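Local coordinates for penaeus monodon metallodensovirus major capsid protein (Penaeus monodon metallodensovirus, PDB 6WH7) that assembles, as sixty copies, into the capsid of a shrimp densovirus and probably encloses its parvoviral DNA genome, at residues C116-N130 / F291-E305. Residues are numbered along the deposited sequence; the frame is centred on the assembly and turned at random.
Sequences CKAHRPTKVGYTLSN and FTLETEIEFEFRLWE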
loop_
_atom_site.group_PDB
_atom_site.type_symbol
_atom_site.label_atom_id
_atom_site.label_comp_id
_atom_site.label_asym_id
_atom_site.label_seq_id
_atom_site.Cartn_x
_atom_site.Cartn_y
_atom_site.Cartn_z
ATOM N N CYS A 116 38.987 66.101 59.666
ATOM C CA CYS A 116 37.741 65.380 59.499
ATOM C C CYS A 116 36.979 65.354 60.814
ATOM O O CYS A 116 37.522 65.643 61.880
ATOM C CB CYS A 116 38.010 63.955 59.041
ATOM S SG CYS A 116 38.968 63.855 57.551
ATOM N N LYS A 117 35.693 65.024 60.734
ATOM C CA LYS A 117 34.963 64.809 61.973
ATOM C C LYS A 117 35.444 63.549 62.672
ATOM O O LYS A 117 35.654 63.545 63.890
ATOM C CB LYS A 117 33.465 64.724 61.719
ATOM C CG LYS A 117 32.720 64.676 63.020
ATOM C CD LYS A 117 31.245 64.619 62.866
ATOM C CE LYS A 117 30.638 64.427 64.224
ATOM N NZ LYS A 117 30.972 65.566 65.115
ATOM N N ALA A 118 35.639 62.478 61.914
ATOM C CA ALA A 118 36.027 61.189 62.452
ATOM C C ALA A 118 36.984 60.513 61.492
ATOM O O ALA A 118 36.958 60.765 60.288
ATOM C CB ALA A 118 34.819 60.293 62.667
ATOM N N HIS A 119 37.829 59.647 62.039
ATOM C CA HIS A 119 38.728 58.842 61.234
ATOM C C HIS A 119 38.916 57.508 61.925
ATOM O O HIS A 119 38.756 57.393 63.139
ATOM C CB HIS A 119 40.079 59.526 61.019
ATOM C CG HIS A 119 40.829 59.782 62.282
ATOM N ND1 HIS A 119 41.581 58.819 62.909
ATOM C CD2 HIS A 119 40.920 60.889 63.051
ATOM C CE1 HIS A 119 42.118 59.327 64.001
ATOM N NE2 HIS A 119 41.733 60.582 64.111
ATOM N N ARG A 120 39.236 56.494 61.135
ATOM C CA ARG A 120 39.335 55.181 61.689
ATOM C C ARG A 120 40.445 54.411 60.991
ATOM O O ARG A 120 40.570 54.503 59.766
ATOM C CB ARG A 120 37.977 54.498 61.536
ATOM C CG ARG A 120 37.893 53.132 62.052
ATOM C CD ARG A 120 36.466 52.687 62.092
ATOM N NE ARG A 120 35.803 52.671 60.805
ATOM C CZ ARG A 120 34.495 52.524 60.675
ATOM N NH1 ARG A 120 33.747 52.378 61.751
ATOM N NH2 ARG A 120 33.939 52.512 59.477
ATOM N N PRO A 121 41.248 53.645 61.733
ATOM C CA PRO A 121 42.465 53.073 61.142
ATOM C C PRO A 121 42.259 51.916 60.180
ATOM O O PRO A 121 43.149 51.692 59.358
ATOM C CB PRO A 121 43.260 52.630 62.372
ATOM C CG PRO A 121 42.798 53.510 63.434
ATOM C CD PRO A 121 41.338 53.675 63.196
ATOM N N THR A 122 41.190 51.131 60.300
ATOM C CA THR A 122 40.941 49.953 59.460
ATOM C C THR A 122 42.191 49.107 59.232
ATOM O O THR A 122 42.917 48.812 60.181
ATOM C CB THR A 122 40.328 50.336 58.116
ATOM O OG1 THR A 122 41.241 51.136 57.375
ATOM C CG2 THR A 122 39.076 51.118 58.336
ATOM N N LYS A 123 42.470 48.724 57.991
ATOM C CA LYS A 123 43.586 47.825 57.734
ATOM C C LYS A 123 44.919 48.495 58.040
ATOM O O LYS A 123 45.074 49.708 57.923
ATOM C CB LYS A 123 43.587 47.348 56.283
ATOM C CG LYS A 123 44.641 46.297 56.003
ATOM C CD LYS A 123 44.778 45.982 54.541
ATOM C CE LYS A 123 43.567 45.256 54.013
ATOM N NZ LYS A 123 43.703 44.957 52.565
ATOM N N VAL A 124 45.889 47.680 58.442
ATOM C CA VAL A 124 47.250 48.143 58.668
ATOM C C VAL A 124 48.174 47.000 58.280
ATOM O O VAL A 124 47.823 45.829 58.418
ATOM C CB VAL A 124 47.453 48.582 60.136
ATOM C CG1 VAL A 124 47.724 47.402 61.049
ATOM C CG2 VAL A 124 48.477 49.625 60.237
ATOM N N GLY A 125 49.340 47.330 57.756
ATOM C CA GLY A 125 50.229 46.289 57.287
ATOM C C GLY A 125 51.573 46.846 56.884
ATOM O O GLY A 125 51.738 48.050 56.680
ATOM N N TYR A 126 52.538 45.940 56.773
ATOM C CA TYR A 126 53.878 46.307 56.352
ATOM C C TYR A 126 54.468 45.183 55.517
ATOM O O TYR A 126 54.023 44.040 55.573
ATOM C CB TYR A 126 54.782 46.622 57.543
ATOM C CG TYR A 126 55.154 45.440 58.393
ATOM C CD1 TYR A 126 56.347 44.774 58.196
ATOM C CD2 TYR A 126 54.314 44.984 59.387
ATOM C CE1 TYR A 126 56.692 43.704 58.966
ATOM C CE2 TYR A 126 54.656 43.909 60.157
ATOM C CZ TYR A 126 55.845 43.276 59.943
ATOM O OH TYR A 126 56.188 42.200 60.715
ATOM N N THR A 127 55.476 45.532 54.730
ATOM C CA THR A 127 56.141 44.586 53.849
ATOM C C THR A 127 57.639 44.665 54.066
ATOM O O THR A 127 58.216 45.752 54.037
ATOM C CB THR A 127 55.821 44.864 52.382
ATOM O OG1 THR A 127 54.413 44.745 52.166
ATOM C CG2 THR A 127 56.527 43.872 51.503
ATOM N N LEU A 128 58.256 43.517 54.301
ATOM C CA LEU A 128 59.703 43.378 54.325
ATOM C C LEU A 128 60.155 42.836 52.985
ATOM O O LEU A 128 59.637 41.821 52.521
ATOM C CB LEU A 128 60.140 42.450 55.451
ATOM C CG LEU A 128 60.584 43.113 56.741
ATOM C CD1 LEU A 128 59.555 44.056 57.242
ATOM C CD2 LEU A 128 60.827 42.036 57.764
ATOM N N SER A 129 61.108 43.511 52.364
ATOM C CA SER A 129 61.427 43.227 50.981
ATOM C C SER A 129 62.918 43.363 50.742
ATOM O O SER A 129 63.589 44.175 51.374
ATOM C CB SER A 129 60.671 44.168 50.054
ATOM O OG SER A 129 61.044 43.933 48.721
ATOM N N ASN A 130 63.423 42.551 49.815
ATOM C CA ASN A 130 64.759 42.694 49.244
ATOM C C ASN A 130 65.830 42.616 50.333
ATOM O O ASN A 130 66.572 43.562 50.602
ATOM C CB ASN A 130 64.836 43.991 48.439
ATOM C CG ASN A 130 63.871 43.994 47.285
ATOM O OD1 ASN A 130 63.019 44.865 47.181
ATOM N ND2 ASN A 130 64.003 43.021 46.403
ATOM N N PHE A 291 67.012 45.373 54.443
ATOM C CA PHE A 291 65.827 45.105 53.649
ATOM C C PHE A 291 65.067 46.410 53.500
ATOM O O PHE A 291 65.452 47.441 54.050
ATOM C CB PHE A 291 64.978 44.001 54.279
ATOM C CG PHE A 291 64.668 44.228 55.718
ATOM C CD1 PHE A 291 63.557 44.941 56.102
ATOM C CD2 PHE A 291 65.505 43.737 56.689
ATOM C CE1 PHE A 291 63.292 45.150 57.417
ATOM C CE2 PHE A 291 65.239 43.943 57.998
ATOM C CZ PHE A 291 64.131 44.644 58.366
ATOM N N THR A 292 63.985 46.356 52.743
ATOM C CA THR A 292 63.132 47.507 52.521
ATOM C C THR A 292 61.874 47.347 53.357
ATOM O O THR A 292 61.244 46.288 53.338
ATOM C CB THR A 292 62.778 47.640 51.043
ATOM O OG1 THR A 292 63.982 47.741 50.282
ATOM C CG2 THR A 292 61.956 48.871 50.806
ATOM N N LEU A 293 61.526 48.383 54.100
ATOM C CA LEU A 293 60.311 48.399 54.897
ATOM C C LEU A 293 59.301 49.296 54.203
ATOM O O LEU A 293 59.491 50.510 54.131
ATOM C CB LEU A 293 60.589 48.882 56.315
ATOM C CG LEU A 293 59.348 49.015 57.184
ATOM C CD1 LEU A 293 58.705 47.671 57.364
ATOM C CD2 LEU A 293 59.699 49.616 58.513
ATOM N N GLU A 294 58.239 48.697 53.687
ATOM C CA GLU A 294 57.089 49.424 53.176
ATOM C C GLU A 294 55.910 49.171 54.095
ATOM O O GLU A 294 55.433 48.040 54.196
ATOM C CB GLU A 294 56.744 49.001 51.753
ATOM C CG GLU A 294 57.677 49.513 50.701
ATOM C CD GLU A 294 57.292 49.033 49.326
ATOM O OE1 GLU A 294 56.489 48.085 49.233
ATOM O OE2 GLU A 294 57.762 49.619 48.335
ATOM N N THR A 295 55.440 50.216 54.757
ATOM C CA THR A 295 54.270 50.129 55.608
ATOM C C THR A 295 53.095 50.815 54.935
ATOM O O THR A 295 53.265 51.761 54.168
ATOM C CB THR A 295 54.521 50.763 56.976
ATOM O OG1 THR A 295 54.832 52.149 56.812
ATOM C CG2 THR A 295 55.674 50.087 57.654
ATOM N N GLU A 296 51.902 50.309 55.205
ATOM C CA GLU A 296 50.684 50.947 54.739
ATOM C C GLU A 296 49.633 50.866 55.827
ATOM O O GLU A 296 49.406 49.798 56.395
ATOM C CB GLU A 296 50.166 50.293 53.464
ATOM C CG GLU A 296 48.920 50.938 52.926
ATOM C CD GLU A 296 48.431 50.277 51.662
ATOM O OE1 GLU A 296 49.058 49.289 51.227
ATOM O OE2 GLU A 296 47.418 50.742 51.100
ATOM N N ILE A 297 48.998 51.995 56.114
ATOM C CA ILE A 297 47.839 52.050 56.990
ATOM C C ILE A 297 46.707 52.693 56.211
ATOM O O ILE A 297 46.884 53.761 55.620
ATOM C CB ILE A 297 48.141 52.814 58.291
ATOM C CG1 ILE A 297 46.927 52.799 59.210
ATOM C CG2 ILE A 297 48.631 54.219 58.007
ATOM C CD1 ILE A 297 47.237 53.234 60.592
ATOM N N GLU A 298 45.563 52.032 56.180
ATOM C CA GLU A 298 44.428 52.459 55.376
ATOM C C GLU A 298 43.398 53.089 56.294
ATOM O O GLU A 298 42.757 52.389 57.068
ATOM C CB GLU A 298 43.819 51.277 54.634
ATOM C CG GLU A 298 44.724 50.635 53.625
ATOM C CD GLU A 298 44.071 49.451 52.956
ATOM O OE1 GLU A 298 42.976 49.053 53.401
ATOM O OE2 GLU A 298 44.649 48.911 51.991
ATOM N N PHE A 299 43.201 54.391 56.187
ATOM C CA PHE A 299 42.229 55.065 57.032
ATOM C C PHE A 299 40.883 55.213 56.349
ATOM O O PHE A 299 40.800 55.408 55.138
ATOM C CB PHE A 299 42.728 56.442 57.442
ATOM C CG PHE A 299 43.831 56.413 58.433
ATOM C CD1 PHE A 299 43.555 56.362 59.779
ATOM C CD2 PHE A 299 45.142 56.452 58.025
ATOM C CE1 PHE A 299 44.561 56.350 60.693
ATOM C CE2 PHE A 299 46.146 56.442 58.938
ATOM C CZ PHE A 299 45.857 56.391 60.274
ATOM N N GLU A 300 39.828 55.100 57.137
ATOM C CA GLU A 300 38.519 55.602 56.768
ATOM C C GLU A 300 38.275 56.896 57.517
ATOM O O GLU A 300 38.559 56.992 58.709
ATOM C CB GLU A 300 37.413 54.608 57.101
ATOM C CG GLU A 300 37.407 53.379 56.251
ATOM C CD GLU A 300 36.349 52.400 56.683
ATOM O OE1 GLU A 300 35.755 52.601 57.758
ATOM O OE2 GLU A 300 36.108 51.426 55.944
ATOM N N PHE A 301 37.759 57.894 56.821
ATOM C CA PHE A 301 37.374 59.118 57.490
ATOM C C PHE A 301 35.980 59.519 57.051
ATOM O O PHE A 301 35.410 58.980 56.104
ATOM C CB PHE A 301 38.379 60.247 57.255
ATOM C CG PHE A 301 38.568 60.621 55.823
ATOM C CD1 PHE A 301 37.840 61.645 55.261
ATOM C CD2 PHE A 301 39.490 59.958 55.040
ATOM C CE1 PHE A 301 38.032 61.999 53.957
ATOM C CE2 PHE A 301 39.677 60.306 53.733
ATOM C CZ PHE A 301 38.956 61.328 53.191
ATOM N N ARG A 302 35.432 60.468 57.791
ATOM C CA ARG A 302 34.040 60.842 57.674
ATOM C C ARG A 302 33.936 62.333 57.936
ATOM O O ARG A 302 34.700 62.887 58.726
ATOM C CB ARG A 302 33.202 59.996 58.634
ATOM C CG ARG A 302 31.793 60.409 58.775
ATOM C CD ARG A 302 31.030 59.456 59.655
ATOM N NE ARG A 302 30.590 58.264 58.950
ATOM C CZ ARG A 302 29.929 57.271 59.524
ATOM N NH1 ARG A 302 29.669 57.311 60.815
ATOM N NH2 ARG A 302 29.535 56.234 58.812
ATOM N N LEU A 303 33.008 62.983 57.246
ATOM C CA LEU A 303 32.965 64.433 57.195
ATOM C C LEU A 303 31.976 65.001 58.198
ATOM O O LEU A 303 31.294 64.286 58.930
ATOM C CB LEU A 303 32.610 64.916 55.795
ATOM C CG LEU A 303 33.614 64.476 54.748
ATOM C CD1 LEU A 303 33.308 65.078 53.421
ATOM C CD2 LEU A 303 34.939 64.857 55.189
ATOM N N TRP A 304 31.902 66.324 58.209
ATOM C CA TRP A 304 31.098 67.093 59.136
ATOM C C TRP A 304 29.624 67.078 58.749
ATOM O O TRP A 304 29.248 66.734 57.627
ATOM C CB TRP A 304 31.620 68.519 59.201
ATOM C CG TRP A 304 33.004 68.551 59.705
ATOM C CD1 TRP A 304 34.136 68.617 58.965
ATOM C CD2 TRP A 304 33.416 68.469 61.067
ATOM N NE1 TRP A 304 35.231 68.610 59.779
ATOM C CE2 TRP A 304 34.814 68.517 61.079
ATOM C CE3 TRP A 304 32.737 68.373 62.278
ATOM C CZ2 TRP A 304 35.547 68.470 62.250
ATOM C CZ3 TRP A 304 33.465 68.327 63.434
ATOM C CH2 TRP A 304 34.853 68.376 63.417
ATOM N N GLU A 305 28.788 67.441 59.715
ATOM C CA GLU A 305 27.351 67.495 59.499
ATOM C C GLU A 305 26.992 68.516 58.433
ATOM O O GLU A 305 27.565 69.604 58.369
ATOM C CB GLU A 305 26.639 67.855 60.798
ATOM C CG GLU A 305 26.783 66.835 61.886
ATOM C CD GLU A 305 28.050 67.016 62.682
ATOM O OE1 GLU A 305 28.838 67.924 62.362
ATOM O OE2 GLU A 305 28.259 66.246 63.632
#
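K117 lays its aliphatic base over one face of the W304 indole, with CB 3.8 Å from the centroid of the six-membered ring. CG stands anti to the backbone N (chi1 -173°), the chain stays extended as far as CE, and a bend at chi4 (61°) sets NZ beside E305. NZ of K117 forms a salt bridge with OE2 of E305 at 3.2 Å. NZ also pairs with D323, and the same OE2 meets R352 of a neighbouring subunit, so this salt-bridge network crosses a subunit interface. On the preceding residue, SG of C116 makes a sulfur-aromatic contact with the F301 ring, oblique to it, 3.4 Å from CD1 of F301. The backbone N atoms of K117 and A118 both reach O of R302 through weak hydrogen bonds, which makes a classic beta bulge. It leads into an antiparallel pairing of strands 118-135 and 287-302, within a sheet of the capsid protein's jelly-roll fold. The pairing falls into two ladders. A loop at P121 to K123 separates them and puts the second out of step with the first by one residue. Before the break, NH2 of R120 donates to OE1 of E300 at 2.5 Å, in the guanidinium plane and nearly in line with the C-O bond. The weaker NE bond goes to the same oxygen. W229 adds a cation-pi contact to R120. In the second ladder, V124 CG2 packs on I297 CG1 at 3.7 Å. L128 packs on F291 through CG, 3.5 Å from CE1 of F291, with CD2 over one face.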